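Local coordinates for protein transcriptional regulator KdgR (Pseudomonas aeruginosa, PDB 5Y6I) that probably binds DNA as an IclR-family transcription factor, using an N-terminal helix-turn-helix domain joined to a C-terminal regulatory domain, at the interface of chains A and B. Sequence-based numbering; all coordinates share one arbitrary frame. Chains: chain A/B, Transcriptional regulator KdgR.

The interface of chains A and B. Residues chain A 19-20, 23, 26; chain B 22-23, 26, 59, 62, 64.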
ATOM      1  N   ALA A  19      20.218  17.521  -8.070  1.00116.71           N
ATOM      2  CA  ALA A  19      19.317  16.383  -7.925  1.00108.54           C
ATOM      3  C   ALA A  19      18.635  16.398  -6.565  1.00 99.38           C
ATOM      4  O   ALA A  19      17.441  16.095  -6.456  1.00 89.98           O
ATOM      5  CB  ALA A  19      20.084  15.079  -8.125  1.00112.41           C
ATOM      6  N   GLU A  20      19.384  16.756  -5.519  1.00 98.96           N
ATOM      7  CA  GLU A  20      18.825  16.786  -4.173  1.00 95.35           C
ATOM      8  C   GLU A  20      17.695  17.799  -4.076  1.00 93.77           C
ATOM      9  O   GLU A  20      16.577  17.465  -3.666  1.00 92.71           O
ATOM     10  CB  GLU A  20      19.917  17.113  -3.161  1.00 96.37           C
ATOM     11  CG  GLU A  20      19.612  16.611  -1.768  1.00 98.79           C
ATOM     12  CD  GLU A  20      20.858  16.159  -1.035  1.00105.81           C
ATOM     13  OE1 GLU A  20      21.911  16.817  -1.174  1.00104.65           O
ATOM     14  OE2 GLU A  20      20.786  15.128  -0.338  1.00110.32           O
ATOM     15  N   THR A  23      14.264  16.711  -5.817  1.00 72.37           N
ATOM     16  CA  THR A  23      13.339  15.839  -5.115  1.00 68.97           C
ATOM     17  C   THR A  23      13.094  16.299  -3.689  1.00 67.10           C
ATOM     18  O   THR A  23      12.048  15.965  -3.121  1.00 71.42           O
ATOM     19  CB  THR A  23      13.823  14.391  -5.136  1.00 72.55           C
ATOM     20  OG1 THR A  23      15.175  14.317  -4.664  1.00 74.18           O
ATOM     21  CG2 THR A  23      13.705  13.824  -6.552  1.00 74.24           C
ATOM     22  N   LEU A  26      10.090  18.020  -4.481  1.00 66.98           N
ATOM     23  CA  LEU A  26       9.000  17.083  -4.707  1.00 65.03           C
ATOM     24  C   LEU A  26       8.504  16.517  -3.389  1.00 68.02           C
ATOM     25  O   LEU A  26       7.297  16.319  -3.195  1.00 68.23           O
ATOM     26  CB  LEU A  26       9.465  15.974  -5.641  1.00 69.05           C
ATOM     27  CG  LEU A  26       8.530  14.827  -6.010  1.00 72.34           C
ATOM     28  CD1 LEU A  26       7.333  15.306  -6.831  1.00 75.45           C
ATOM     29  CD2 LEU A  26       9.316  13.767  -6.779  1.00 70.36           C
TER
ATOM     30  N   GLY B  22      17.996  13.658 -12.100  1.00 78.77           N
ATOM     31  CA  GLY B  22      17.614  13.072 -10.827  1.00 76.22           C
ATOM     32  C   GLY B  22      16.293  12.337 -10.914  1.00 73.85           C
ATOM     33  O   GLY B  22      16.224  11.132 -10.655  1.00 75.53           O
ATOM     34  N   THR B  23      15.233  13.050 -11.302  1.00 76.12           N
ATOM     35  CA  THR B  23      13.927  12.416 -11.450  1.00 68.98           C
ATOM     36  C   THR B  23      13.906  11.409 -12.595  1.00 65.36           C
ATOM     37  O   THR B  23      13.136  10.456 -12.547  1.00 61.99           O
ATOM     38  CB  THR B  23      12.842  13.484 -11.651  1.00 72.47           C
ATOM     39  OG1 THR B  23      12.999  14.109 -12.935  1.00 74.91           O
ATOM     40  CG2 THR B  23      12.918  14.566 -10.555  1.00 66.64           C
ATOM     41  N   LEU B  26      14.867   8.327 -10.987  1.00 62.58           N
ATOM     42  CA  LEU B  26      13.673   7.893 -10.255  1.00 63.76           C
ATOM     43  C   LEU B  26      12.722   7.088 -11.140  1.00 63.12           C
ATOM     44  O   LEU B  26      12.200   6.049 -10.715  1.00 65.53           O
ATOM     45  CB  LEU B  26      12.935   9.098  -9.667  1.00 65.27           C
ATOM     46  CG  LEU B  26      12.962   9.252  -8.155  1.00 73.29           C
ATOM     47  CD1 LEU B  26      11.931  10.284  -7.714  1.00 75.66           C
ATOM     48  CD2 LEU B  26      12.701   7.909  -7.511  1.00 76.24           C
ATOM     49  N   LEU B  59      19.249  10.866  -4.256  1.00 83.46           N
ATOM     50  CA  LEU B  59      17.904  10.396  -3.940  1.00 78.92           C
ATOM     51  C   LEU B  59      17.861   9.570  -2.668  1.00 81.49           C
ATOM     52  O   LEU B  59      16.827   9.536  -1.991  1.00 81.32           O
ATOM     53  CB  LEU B  59      17.349   9.564  -5.094  1.00 72.61           C
ATOM     54  CG  LEU B  59      17.285  10.275  -6.439  1.00 73.66           C
ATOM     55  CD1 LEU B  59      17.027   9.258  -7.546  1.00 72.87           C
ATOM     56  CD2 LEU B  59      16.198  11.315  -6.379  1.00 71.47           C
ATOM     57  N   SER B  62      17.640  11.951  -0.010  1.00 78.68           N
ATOM     58  CA  SER B  62      16.251  12.392  -0.054  1.00 78.20           C
ATOM     59  C   SER B  62      15.283  11.333   0.446  1.00 75.15           C
ATOM     60  O   SER B  62      14.146  11.671   0.787  1.00 76.24           O
ATOM     61  CB  SER B  62      15.855  12.778  -1.485  1.00 82.18           C
ATOM     62  OG  SER B  62      16.466  13.991  -1.907  1.00 86.54           O
ATOM     63  N   PHE B  64      14.112   8.896  -1.588  1.00 67.63           N
ATOM     64  CA  PHE B  64      13.372   8.351  -2.724  1.00 62.91           C
ATOM     65  C   PHE B  64      13.964   7.049  -3.241  1.00 65.87           C
ATOM     66  O   PHE B  64      13.402   6.449  -4.162  1.00 65.34           O
ATOM     67  CB  PHE B  64      13.310   9.367  -3.872  1.00 58.34           C
ATOM     68  CG  PHE B  64      12.394  10.517  -3.601  1.00 59.42           C
ATOM     69  CD1 PHE B  64      11.068  10.461  -3.954  1.00 58.89           C
ATOM     70  CD2 PHE B  64      12.856  11.653  -2.969  1.00 67.63           C
ATOM     71  CE1 PHE B  64      10.212  11.525  -3.675  1.00 53.59           C
ATOM     72  CE2 PHE B  64      12.009  12.717  -2.704  1.00 66.26           C
ATOM     73  CZ  PHE B  64      10.687  12.644  -3.058  1.00 58.57           C
TER
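Helix 18-31 of chain A packs against helix 18-31 and the C-terminal end of helix 49-62 of chain B, and against the loop residue B:Phe64 that follows. All of these elements belong to the winged helix-turn-helix domains of an IclR-family regulator. Such regulators generally act as dimers, and the patch shows one way their DNA-binding domains may meet. A:Thr23 is the residue inserted into the partner, with 75 Å² of its surface hidden against 12 Å² for B:Thr23, so the two copies of this threonine are not equivalent here. Its two branches meet different surroundings. The hydroxyl OG1 shares a hydrogen bond with B:Ser62 OG at 3.1 Å, whose direction is not settled. With chi1 at 52°, OG1 lies between the backbone N and the carbonyl carbon of its own residue, a position from which it can also make a weak bond back to A:Ala19 O, one helical turn earlier, at 3.4 Å. The methyl CG2 turns to the hydrophobic side: it touches B:Leu59 CD2 at 3.5 Å, the two side chains crossing at about a right angle, and meets B:Leu26 CD1 tip to tip at 4.1 Å. This methyl also sits over one face of the B:Phe64 ring, displaced toward the rim, while A:Thr23 CB approaches ring atom CE2 of B:Phe64 at 3.5 Å. Farther along the ring, A:Leu26, its CG anti to the backbone N (chi1 178°), extends toward B:Phe64 and brings its CD2 methyl to CE1 at 3.9 Å. Within chain B, B:Ser62 CB borders the ring edge in its plane, so the serine and the ring lie side by side against A:Thr23. Nearer the start of the first helices the contact is slight: A:Ala19 CB lies 4.2 Å from B:Gly22 CA. The CG2 methyls of A:Thr23 and B:Thr23 also come near one another.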